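Local coordinates for protein Mypaa.01249.c (PDB 3RD5) that probably acts as an oxidoreductase of the short-chain dehydrogenase/reductase family, built on a Rossmann fold, although its substrate and cellular role are unknown, at residues A[33-38]-A[234-239]; A[150-155]-A[275-280]; A[172-177]-A[271-276]; A[79-84]-A[120-125]. All blocks are in the same frame, centred on the assembly; numbering follows the deposited sequence. Where two conformers were deposited one is given.

Interaction 1: A[33-38]-A[234-239]; sequences ARELAR and QTLYAA
Leu-36 and Leu-236 mark the closest approach of the two helical segments 33-38 and 234-239, their CA atoms 7.9 Å apart, a spacing bridged by the side chains of both leucines and by the stem of Glu-35. The two methyls of Leu-236 are shared between neighbouring residues: CD1 rests on Glu-35 CB at 3.7 Å, while CD2 presses on Leu-36 CG at 3.6 Å, the two leucines sliding past each other in opposite directions. Glu-35 suits its place because it is two-natured. Its CB and CG give Leu-236 an apolar surface, and the bend at chi2 (-71°) turns the carboxylate away toward two arginines of its own helix. Arg-34 NH2 reaches Glu-35 OE2 at 2.9 Å by a nearly straight bond lying in the guanidinium plane, on the anti side of the carboxylate. Arg-38, in one of its two conformers, comes side-on, NE and NH2 both gripping Glu-35 OE1. Arg-34, which also bridges to Asp-229, should favour the ionised carboxylate. Leu-36, Thr-235 and Ala-239 all rest on Ile-91 of strand 87-92, so the contact joins two helices on one face of the mainly parallel sheet, the layered alpha/beta arrangement of a Rossmann fold.

Interaction 2: A[150-155]-A[275-280]; sequences EDLNWR and AALWAL
Leu-152 and Leu-280 meet because both hold CG opposite the backbone nitrogen (chi1 -167° and 172°), which carries the branched end of each out from its backbone so that their methyls meet. They pass in opposite directions, and Leu-280 CD2 settles 4.0 Å from Leu-152 CD2 and close to CB of the same residue. The other branch of Leu-152 makes a looser contact, its CD1 lying 4.3 Å from Leu-277 CD1. A forked leucine suits this position, since one residue can touch two side chains that lie three positions apart, about one helical turn, on helix 271-285. The contact is purely apolar, while Asp-151 shapes the loop. A type I turn runs from Asp-151 to Trp-154, with Trp-154 N bonded to Asp-151 O at 3.2 Å. Asp-151 OD1 accepts the backbone N-H of Arg-155 at 2.8 Å on the syn side of its carboxylate, and OD2 takes that of Ser-156, so a single short acid ties down the chain leaving the turn. Leu-152 also touches Ile-112 of helix 110-126, and its carbonyl oxygen accepts from Gln-167 of helix 161-185. The loop that follows strand 133-137 is thus seated among three helices: 110-126, 161-185 and 271-285.

Interaction 3: A[172-177]-A[271-276]; sequences NLLFTS and AGMAAA
Ala-274 sits directly against Leu-174, with CA atoms only 4.7 Å apart, and its small side chain is what permits two helices to come so near. Its CB lies 3.6 Å from the backbone O of Leu-174 and also touches CD2 of that leucine. The other branch reaches the preceding residue of helix 271-285, Leu-174 CD1 meeting Met-273 CG at 3.9 Å; CG is placed opposite the methionine's backbone nitrogen (chi1 -178°), and the bends at chi2 and chi3 then carry SD and CE away from Leu-174. Beside this apolar patch a water joins the backbones: it donates to Ala-274 O at 2.7 Å and, weakly, to Leu-174 O at 3.0 Å. Further out, Thr-176 turns its hydroxyl back to its own helix, OG1 donating to Asn-172 O at 2.9 Å, which satisfies a polar group in a buried place. Met-273 N pairs with Asp-270 OD1 at the start of helix 271-285. Asn-172 OD1 accepts from Lys-169, the lysine of the family's YxxxK sequence, and ND2 donates to Asn-115 O. Thr-176 lies on strands 133-137 and 191-195, so helix 161-185 is sandwiched between the sheet and helix 271-285.

Interaction 4: A[79-84]-A[120-125]; sequences RFADGV and FALTNL
Two crossover helices of the Rossmann core, 74-82 and 110-126, pack together through Phe-80 and Ala-81 on one side and Leu-122 and Leu-125 on the other. The CA atoms of Ala-81 and Leu-125 come within 6.3 Å, which leaves room for little more than a methyl; Ala-81 supplies it, its CB lying 3.7 Å from Leu-125 CB. Leu-125 CD1 folds over the same methyl at 4.1 Å. One turn earlier, Leu-122 reaches between the two residues of the facing helix: its CD1 meets the edge of the Phe-80 ring, close to the ring plane, 3.7 Å from Phe-80 CD2, and also touches Ala-81 CB at 4.2 Å. In Phe-80, CG stands opposite the backbone nitrogen (chi1 168°), which turns the CD2/CE2 edge of the ring to the leucine methyl. Both helices belong to beta-alpha-beta crossovers between parallel strands. Helix 110-126 joins the adjacent strands 87-92 and 133-137, while helix 74-82 lies in the long crossover from edge strand 63-68 back past 42-47 and 18-22 to 87-92. Leu-122 also lies on Leu-90 and Asn-92 of that shared strand, and a wholly hydrocarbon residue fits this enclosed site. Past Ala-81 the chain turns, with Val-84 N bonded to Ala-81 O at 3.0 Å. Val-84 O accepts from Arg-129, just beyond helix 110-126.

All four contacts are buried where their residues touch, leucine meeting other apolar atoms, but in different layers of the fold. Interaction 1 and interaction 4 pair helices lying on opposite faces of the sheet, each resting on strand 87-92; the former alone adds a salt-bridge network, whose arginines face solvent. Interactions 2 and 3 both use helix 271-285, share Ala-275 and Ala-276, and have centres 11 Å apart, one seating a loop and the other a helix with a bridging water. Aromatic residues knit the groups together: Trp-278 packs on Phe-175 and Phe-120, while Phe-175 touches Phe-120 and Thr-123, linking interactions 2, 3 and 4. Interaction 1 touches none of them.

Interaction 1: A[33-38]-A[234-239]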
# COMPACT_ATOMS: atom_id res chain seq x y z
N ALA A 33 9.40 7.02 -5.04
CA ALA A 33 9.10 8.04 -6.05
C ALA A 33 10.34 8.46 -6.80
O ALA A 33 10.32 8.54 -8.05
CB ALA A 33 8.46 9.26 -5.38
N ARG A 34 11.42 8.72 -6.07
CA ARG A 34 12.68 9.20 -6.65
C ARG A 34 13.18 8.21 -7.71
O ARG A 34 13.60 8.62 -8.81
CB ARG A 34 13.73 9.42 -5.54
CG ARG A 34 15.05 9.97 -6.01
CD ARG A 34 16.10 9.88 -4.90
NE ARG A 34 16.60 8.50 -4.74
CZ ARG A 34 17.18 8.00 -3.65
NH1 ARG A 34 17.32 8.72 -2.53
NH2 ARG A 34 17.63 6.76 -3.68
N GLU A 35 13.21 6.91 -7.38
CA GLU A 35 13.79 5.93 -8.29
C GLU A 35 12.90 5.72 -9.51
O GLU A 35 13.41 5.58 -10.63
CB GLU A 35 14.03 4.60 -7.58
CG GLU A 35 15.06 4.66 -6.46
CD GLU A 35 16.50 4.84 -6.93
OE1 GLU A 35 16.81 4.62 -8.09
OE2 GLU A 35 17.37 5.12 -6.06
N LEU A 36 11.59 5.71 -9.34
CA LEU A 36 10.73 5.59 -10.51
C LEU A 36 10.81 6.82 -11.43
O LEU A 36 10.85 6.71 -12.68
CB LEU A 36 9.27 5.33 -10.09
CG LEU A 36 9.09 4.00 -9.41
CD1 LEU A 36 7.71 3.93 -8.73
CD2 LEU A 36 9.26 2.85 -10.45
N ALA A 37 10.86 8.02 -10.85
CA ALA A 37 11.00 9.23 -11.65
C ALA A 37 12.34 9.24 -12.41
O ALA A 37 12.40 9.72 -13.54
CB ALA A 37 10.86 10.50 -10.74
N ARG A 38 13.41 8.76 -11.78
CA ARG A 38 14.73 8.69 -12.45
C ARG A 38 14.68 7.79 -13.70
O ARG A 38 15.48 7.98 -14.62
CB ARG A 38 15.80 8.17 -11.45
CG ARG A 38 17.20 7.93 -11.99
CD ARG A 38 18.17 7.18 -11.02
NE ARG A 38 17.68 5.87 -10.49
CZ ARG A 38 17.84 4.68 -11.10
NH1 ARG A 38 18.47 4.61 -12.28
NH2 ARG A 38 17.33 3.57 -10.56
N GLN A 234 12.22 -3.16 -2.10
CA GLN A 234 11.24 -4.25 -2.09
C GLN A 234 10.02 -3.84 -2.91
O GLN A 234 9.52 -4.60 -3.77
CB GLN A 234 10.89 -4.64 -0.66
CG GLN A 234 12.04 -4.72 0.35
CD GLN A 234 13.22 -5.55 -0.07
OE1 GLN A 234 13.04 -6.62 -0.70
NE2 GLN A 234 14.45 -5.10 0.31
N THR A 235 9.50 -2.65 -2.63
CA THR A 235 8.37 -2.10 -3.39
C THR A 235 8.69 -1.96 -4.88
O THR A 235 7.87 -2.27 -5.73
CB THR A 235 7.95 -0.75 -2.84
OG1 THR A 235 7.66 -0.86 -1.44
CG2 THR A 235 6.73 -0.21 -3.55
N LEU A 236 9.90 -1.47 -5.16
CA LEU A 236 10.31 -1.23 -6.55
C LEU A 236 10.38 -2.52 -7.38
O LEU A 236 10.05 -2.54 -8.55
CB LEU A 236 11.65 -0.46 -6.55
CG LEU A 236 11.57 1.01 -6.08
CD1 LEU A 236 12.98 1.59 -5.77
CD2 LEU A 236 10.81 1.88 -7.10
N TYR A 237 10.80 -3.61 -6.73
CA TYR A 237 10.78 -4.93 -7.36
C TYR A 237 9.33 -5.36 -7.66
O TYR A 237 9.00 -5.73 -8.79
CB TYR A 237 11.49 -5.93 -6.45
CG TYR A 237 11.66 -7.33 -6.97
CD1 TYR A 237 10.64 -8.25 -6.88
CD2 TYR A 237 12.87 -7.76 -7.45
CE1 TYR A 237 10.82 -9.59 -7.24
CE2 TYR A 237 13.05 -9.10 -7.82
CZ TYR A 237 12.02 -9.98 -7.69
OH TYR A 237 12.22 -11.31 -8.06
N ALA A 238 8.44 -5.23 -6.69
CA ALA A 238 7.02 -5.55 -6.90
C ALA A 238 6.37 -4.68 -7.98
O ALA A 238 5.54 -5.16 -8.74
CB ALA A 238 6.23 -5.44 -5.59
N ALA A 239 6.79 -3.43 -8.08
CA ALA A 239 6.22 -2.50 -9.07
C ALA A 239 6.68 -2.73 -10.48
O ALA A 239 6.02 -2.26 -11.40
CB ALA A 239 6.53 -1.06 -8.68

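Interaction 2: A[150-155]-A[275-280]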
# COMPACT_ATOMS: atom_id res chain seq x y z
N GLU A 150 -15.93 -8.43 14.21
CA GLU A 150 -16.98 -7.84 15.06
C GLU A 150 -16.58 -6.49 15.62
O GLU A 150 -17.47 -5.69 15.94
CB GLU A 150 -17.28 -8.80 16.23
CG GLU A 150 -17.88 -10.14 15.81
CD GLU A 150 -16.91 -11.12 15.08
OE1 GLU A 150 -15.64 -11.06 15.28
OE2 GLU A 150 -17.42 -11.97 14.26
N ASP A 151 -15.28 -6.22 15.71
CA ASP A 151 -14.82 -4.98 16.35
C ASP A 151 -13.49 -4.56 15.70
O ASP A 151 -12.44 -4.40 16.35
CB ASP A 151 -14.70 -5.12 17.86
CG ASP A 151 -14.45 -3.81 18.56
OD1 ASP A 151 -14.66 -2.74 17.95
OD2 ASP A 151 -14.04 -3.90 19.74
N LEU A 152 -13.54 -4.35 14.40
CA LEU A 152 -12.35 -3.98 13.61
C LEU A 152 -11.72 -2.69 14.12
O LEU A 152 -10.49 -2.53 14.06
CB LEU A 152 -12.73 -3.84 12.14
CG LEU A 152 -11.55 -3.77 11.17
CD1 LEU A 152 -10.92 -5.14 10.89
CD2 LEU A 152 -12.03 -3.10 9.83
N ASN A 153 -12.56 -1.76 14.59
CA ASN A 153 -12.13 -0.43 14.99
C ASN A 153 -11.84 -0.28 16.49
O ASN A 153 -11.67 0.84 16.97
CB ASN A 153 -13.14 0.61 14.49
CG ASN A 153 -13.07 0.79 12.99
OD1 ASN A 153 -12.02 1.12 12.45
ND2 ASN A 153 -14.18 0.50 12.28
N TRP A 154 -11.68 -1.39 17.19
CA TRP A 154 -11.17 -1.38 18.59
C TRP A 154 -12.06 -0.51 19.48
O TRP A 154 -11.55 0.22 20.35
CB TRP A 154 -9.70 -0.91 18.62
CG TRP A 154 -8.70 -1.76 17.88
CD1 TRP A 154 -8.44 -1.75 16.54
CD2 TRP A 154 -7.81 -2.72 18.46
NE1 TRP A 154 -7.44 -2.65 16.26
CE2 TRP A 154 -7.05 -3.26 17.41
CE3 TRP A 154 -7.58 -3.18 19.78
CZ2 TRP A 154 -6.07 -4.24 17.61
CZ3 TRP A 154 -6.61 -4.15 19.98
CH2 TRP A 154 -5.87 -4.67 18.90
N ARG A 155 -13.36 -0.61 19.30
CA ARG A 155 -14.30 0.20 20.09
C ARG A 155 -14.61 -0.38 21.46
O ARG A 155 -14.94 0.38 22.41
CB ARG A 155 -15.61 0.34 19.30
CG ARG A 155 -16.61 1.29 19.94
CD ARG A 155 -16.12 2.70 19.99
NE ARG A 155 -17.01 3.49 20.84
CZ ARG A 155 -16.90 3.59 22.17
NH1 ARG A 155 -15.91 2.97 22.83
NH2 ARG A 155 -17.79 4.33 22.83
N ALA A 275 -12.29 -12.81 2.01
CA ALA A 275 -13.56 -12.49 1.46
C ALA A 275 -14.52 -11.79 2.46
O ALA A 275 -15.22 -10.85 2.07
CB ALA A 275 -14.18 -13.75 0.79
N ALA A 276 -14.51 -12.22 3.74
CA ALA A 276 -15.33 -11.59 4.77
C ALA A 276 -14.84 -10.17 5.07
O ALA A 276 -15.64 -9.24 5.17
CB ALA A 276 -15.28 -12.42 6.07
N LEU A 277 -13.52 -10.01 5.15
CA LEU A 277 -12.94 -8.68 5.38
C LEU A 277 -13.29 -7.74 4.23
O LEU A 277 -13.55 -6.55 4.45
CB LEU A 277 -11.42 -8.76 5.56
CG LEU A 277 -10.71 -7.40 5.64
CD1 LEU A 277 -11.09 -6.60 6.90
CD2 LEU A 277 -9.20 -7.65 5.60
N TRP A 278 -13.30 -8.25 2.99
CA TRP A 278 -13.69 -7.43 1.86
C TRP A 278 -15.10 -6.90 2.01
O TRP A 278 -15.37 -5.70 1.78
CB TRP A 278 -13.54 -8.25 0.56
CG TRP A 278 -13.68 -7.39 -0.66
CD1 TRP A 278 -14.84 -6.91 -1.19
CD2 TRP A 278 -12.62 -6.82 -1.45
NE1 TRP A 278 -14.56 -6.06 -2.24
CE2 TRP A 278 -13.21 -6.01 -2.42
CE3 TRP A 278 -11.21 -6.94 -1.43
CZ2 TRP A 278 -12.43 -5.26 -3.33
CZ3 TRP A 278 -10.46 -6.22 -2.32
CH2 TRP A 278 -11.08 -5.41 -3.28
N ALA A 279 -16.03 -7.77 2.43
CA ALA A 279 -17.41 -7.36 2.62
C ALA A 279 -17.53 -6.29 3.70
O ALA A 279 -18.21 -5.28 3.52
CB ALA A 279 -18.29 -8.59 3.00
N LEU A 280 -16.88 -6.50 4.83
CA LEU A 280 -16.87 -5.51 5.90
C LEU A 280 -16.28 -4.18 5.40
O LEU A 280 -16.81 -3.10 5.72
CB LEU A 280 -16.10 -6.04 7.09
CG LEU A 280 -15.80 -5.07 8.23
CD1 LEU A 280 -17.02 -4.40 8.80
CD2 LEU A 280 -14.96 -5.77 9.30

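Interaction 3: A[172-177]-A[271-276]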
# COMPACT_ATOMS: atom_id res chain seq x y z
N ASN A 172 -3.73 -5.69 4.83
CA ASN A 172 -3.10 -5.34 3.55
C ASN A 172 -2.87 -6.59 2.69
O ASN A 172 -3.01 -6.55 1.46
CB ASN A 172 -1.73 -4.69 3.75
CG ASN A 172 -1.74 -3.28 4.34
OD1 ASN A 172 -0.78 -2.94 5.07
ND2 ASN A 172 -2.71 -2.43 4.00
N LEU A 173 -2.50 -7.70 3.31
CA LEU A 173 -2.28 -8.96 2.60
C LEU A 173 -3.58 -9.64 2.17
O LEU A 173 -3.70 -10.13 1.04
CB LEU A 173 -1.38 -9.91 3.42
CG LEU A 173 0.06 -9.43 3.50
CD1 LEU A 173 0.86 -10.29 4.48
CD2 LEU A 173 0.76 -9.59 2.12
N LEU A 174 -4.54 -9.70 3.09
CA LEU A 174 -5.85 -10.27 2.77
C LEU A 174 -6.53 -9.46 1.66
O LEU A 174 -7.24 -10.02 0.81
CB LEU A 174 -6.69 -10.31 4.03
CG LEU A 174 -6.26 -11.30 5.11
CD1 LEU A 174 -7.03 -11.02 6.41
CD2 LEU A 174 -6.44 -12.77 4.67
N PHE A 175 -6.34 -8.15 1.69
CA PHE A 175 -6.80 -7.23 0.61
C PHE A 175 -6.22 -7.65 -0.73
O PHE A 175 -6.92 -7.78 -1.75
CB PHE A 175 -6.39 -5.80 0.95
CG PHE A 175 -6.60 -4.83 -0.16
CD1 PHE A 175 -7.85 -4.43 -0.55
CD2 PHE A 175 -5.50 -4.27 -0.76
CE1 PHE A 175 -8.01 -3.50 -1.57
CE2 PHE A 175 -5.65 -3.32 -1.74
CZ PHE A 175 -6.92 -2.96 -2.16
N THR A 176 -4.90 -7.84 -0.74
CA THR A 176 -4.19 -8.23 -1.97
C THR A 176 -4.69 -9.57 -2.53
O THR A 176 -4.96 -9.68 -3.74
CB THR A 176 -2.71 -8.29 -1.69
OG1 THR A 176 -2.21 -7.00 -1.29
CG2 THR A 176 -1.89 -8.78 -2.94
N SER A 177 -4.85 -10.57 -1.68
CA SER A 177 -5.33 -11.89 -2.12
C SER A 177 -6.74 -11.83 -2.69
O SER A 177 -7.02 -12.39 -3.74
CB SER A 177 -5.30 -12.88 -0.96
OG SER A 177 -3.97 -13.13 -0.54
N ALA A 271 -8.65 -17.74 2.88
CA ALA A 271 -9.44 -17.16 1.82
C ALA A 271 -10.82 -16.73 2.30
O ALA A 271 -11.35 -15.73 1.82
CB ALA A 271 -9.58 -18.16 0.64
N GLY A 272 -11.41 -17.47 3.23
CA GLY A 272 -12.67 -17.05 3.81
C GLY A 272 -12.59 -15.73 4.55
O GLY A 272 -13.47 -14.89 4.41
N MET A 273 -11.54 -15.55 5.33
CA MET A 273 -11.35 -14.28 6.01
C MET A 273 -11.08 -13.16 5.02
O MET A 273 -11.58 -12.06 5.21
CB MET A 273 -10.24 -14.35 7.06
CG MET A 273 -10.05 -13.07 7.83
SD MET A 273 -11.49 -12.55 8.79
CE MET A 273 -11.30 -13.60 10.14
N ALA A 274 -10.32 -13.41 3.96
CA ALA A 274 -10.09 -12.35 2.98
C ALA A 274 -11.41 -11.88 2.37
O ALA A 274 -11.65 -10.68 2.19
CB ALA A 274 -9.13 -12.86 1.88
N ALA A 275 -12.29 -12.81 2.01
CA ALA A 275 -13.56 -12.49 1.46
C ALA A 275 -14.52 -11.79 2.46
O ALA A 275 -15.22 -10.85 2.07
CB ALA A 275 -14.18 -13.75 0.79
N ALA A 276 -14.51 -12.22 3.74
CA ALA A 276 -15.33 -11.59 4.77
C ALA A 276 -14.84 -10.17 5.07
O ALA A 276 -15.64 -9.24 5.17
CB ALA A 276 -15.28 -12.42 6.07
O HOH W 1 -9.75 -8.77 1.77

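Interaction 4: A[79-84]-A[120-125]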
# COMPACT_ATOMS: atom_id res chain seq x y z
N ARG A 79 -12.22 12.78 -3.61
CA ARG A 79 -11.83 13.97 -4.38
C ARG A 79 -10.49 13.70 -5.11
O ARG A 79 -10.34 14.03 -6.30
CB ARG A 79 -11.73 15.16 -3.43
CG ARG A 79 -13.07 15.77 -3.05
CD ARG A 79 -12.89 17.15 -2.38
NE ARG A 79 -11.96 17.14 -1.25
CZ ARG A 79 -12.27 16.82 0.01
NH1 ARG A 79 -13.51 16.49 0.36
NH2 ARG A 79 -11.32 16.86 0.95
N PHE A 80 -9.55 13.08 -4.42
CA PHE A 80 -8.26 12.77 -5.02
C PHE A 80 -8.43 11.79 -6.18
O PHE A 80 -7.93 11.99 -7.29
CB PHE A 80 -7.26 12.21 -4.00
CG PHE A 80 -6.05 11.63 -4.66
CD1 PHE A 80 -5.04 12.46 -5.14
CD2 PHE A 80 -5.94 10.27 -4.90
CE1 PHE A 80 -3.96 11.94 -5.84
CE2 PHE A 80 -4.86 9.76 -5.62
CZ PHE A 80 -3.87 10.61 -6.08
N ALA A 81 -9.16 10.70 -5.95
CA ALA A 81 -9.35 9.72 -7.00
C ALA A 81 -10.02 10.28 -8.23
O ALA A 81 -9.66 9.92 -9.36
CB ALA A 81 -10.17 8.51 -6.46
N ASP A 82 -11.02 11.13 -8.03
CA ASP A 82 -11.75 11.70 -9.16
C ASP A 82 -10.86 12.56 -10.03
O ASP A 82 -11.14 12.74 -11.21
CB ASP A 82 -12.95 12.48 -8.65
CG ASP A 82 -14.09 11.58 -8.18
OD1 ASP A 82 -14.11 10.35 -8.46
OD2 ASP A 82 -15.00 12.13 -7.51
N GLY A 83 -9.79 13.10 -9.45
CA GLY A 83 -8.81 13.87 -10.19
C GLY A 83 -7.77 13.11 -10.97
O GLY A 83 -6.98 13.74 -11.70
N VAL A 84 -7.72 11.78 -10.80
CA VAL A 84 -6.76 10.95 -11.53
C VAL A 84 -7.43 10.42 -12.79
O VAL A 84 -8.33 9.57 -12.71
CB VAL A 84 -6.26 9.78 -10.68
CG1 VAL A 84 -5.27 8.93 -11.46
CG2 VAL A 84 -5.58 10.31 -9.43
N PHE A 120 -8.22 0.80 0.58
CA PHE A 120 -9.30 0.00 0.01
C PHE A 120 -10.21 0.88 -0.85
O PHE A 120 -10.52 0.54 -2.00
CB PHE A 120 -10.07 -0.64 1.15
CG PHE A 120 -11.22 -1.52 0.72
CD1 PHE A 120 -11.01 -2.85 0.46
CD2 PHE A 120 -12.50 -1.00 0.53
CE1 PHE A 120 -12.05 -3.68 0.03
CE2 PHE A 120 -13.54 -1.82 0.10
CZ PHE A 120 -13.32 -3.15 -0.17
N ALA A 121 -10.65 1.99 -0.28
CA ALA A 121 -11.50 2.91 -1.01
C ALA A 121 -10.80 3.50 -2.21
O ALA A 121 -11.35 3.53 -3.33
CB ALA A 121 -11.95 4.04 -0.05
N LEU A 122 -9.56 3.91 -2.02
CA LEU A 122 -8.78 4.50 -3.12
C LEU A 122 -8.67 3.53 -4.29
O LEU A 122 -8.83 3.90 -5.48
CB LEU A 122 -7.39 4.91 -2.65
CG LEU A 122 -6.46 5.50 -3.70
CD1 LEU A 122 -7.05 6.82 -4.25
CD2 LEU A 122 -5.05 5.70 -3.11
N THR A 123 -8.33 2.29 -3.97
CA THR A 123 -8.12 1.27 -5.00
C THR A 123 -9.42 0.98 -5.78
O THR A 123 -9.43 0.97 -7.02
CB THR A 123 -7.55 -0.03 -4.40
OG1 THR A 123 -6.33 0.26 -3.72
CG2 THR A 123 -7.29 -1.07 -5.53
N ASN A 124 -10.53 0.83 -5.07
CA ASN A 124 -11.78 0.57 -5.77
C ASN A 124 -12.16 1.75 -6.67
O ASN A 124 -12.74 1.53 -7.75
CB ASN A 124 -12.94 0.30 -4.79
CG ASN A 124 -12.94 -1.09 -4.27
OD1 ASN A 124 -12.54 -2.04 -4.97
ND2 ASN A 124 -13.46 -1.25 -3.02
N LEU A 125 -11.88 2.96 -6.26
CA LEU A 125 -12.22 4.14 -7.05
C LEU A 125 -11.31 4.30 -8.28
O LEU A 125 -11.79 4.76 -9.33
CB LEU A 125 -12.18 5.38 -6.19
CG LEU A 125 -13.27 5.46 -5.12
CD1 LEU A 125 -12.93 6.53 -4.09
CD2 LEU A 125 -14.66 5.71 -5.76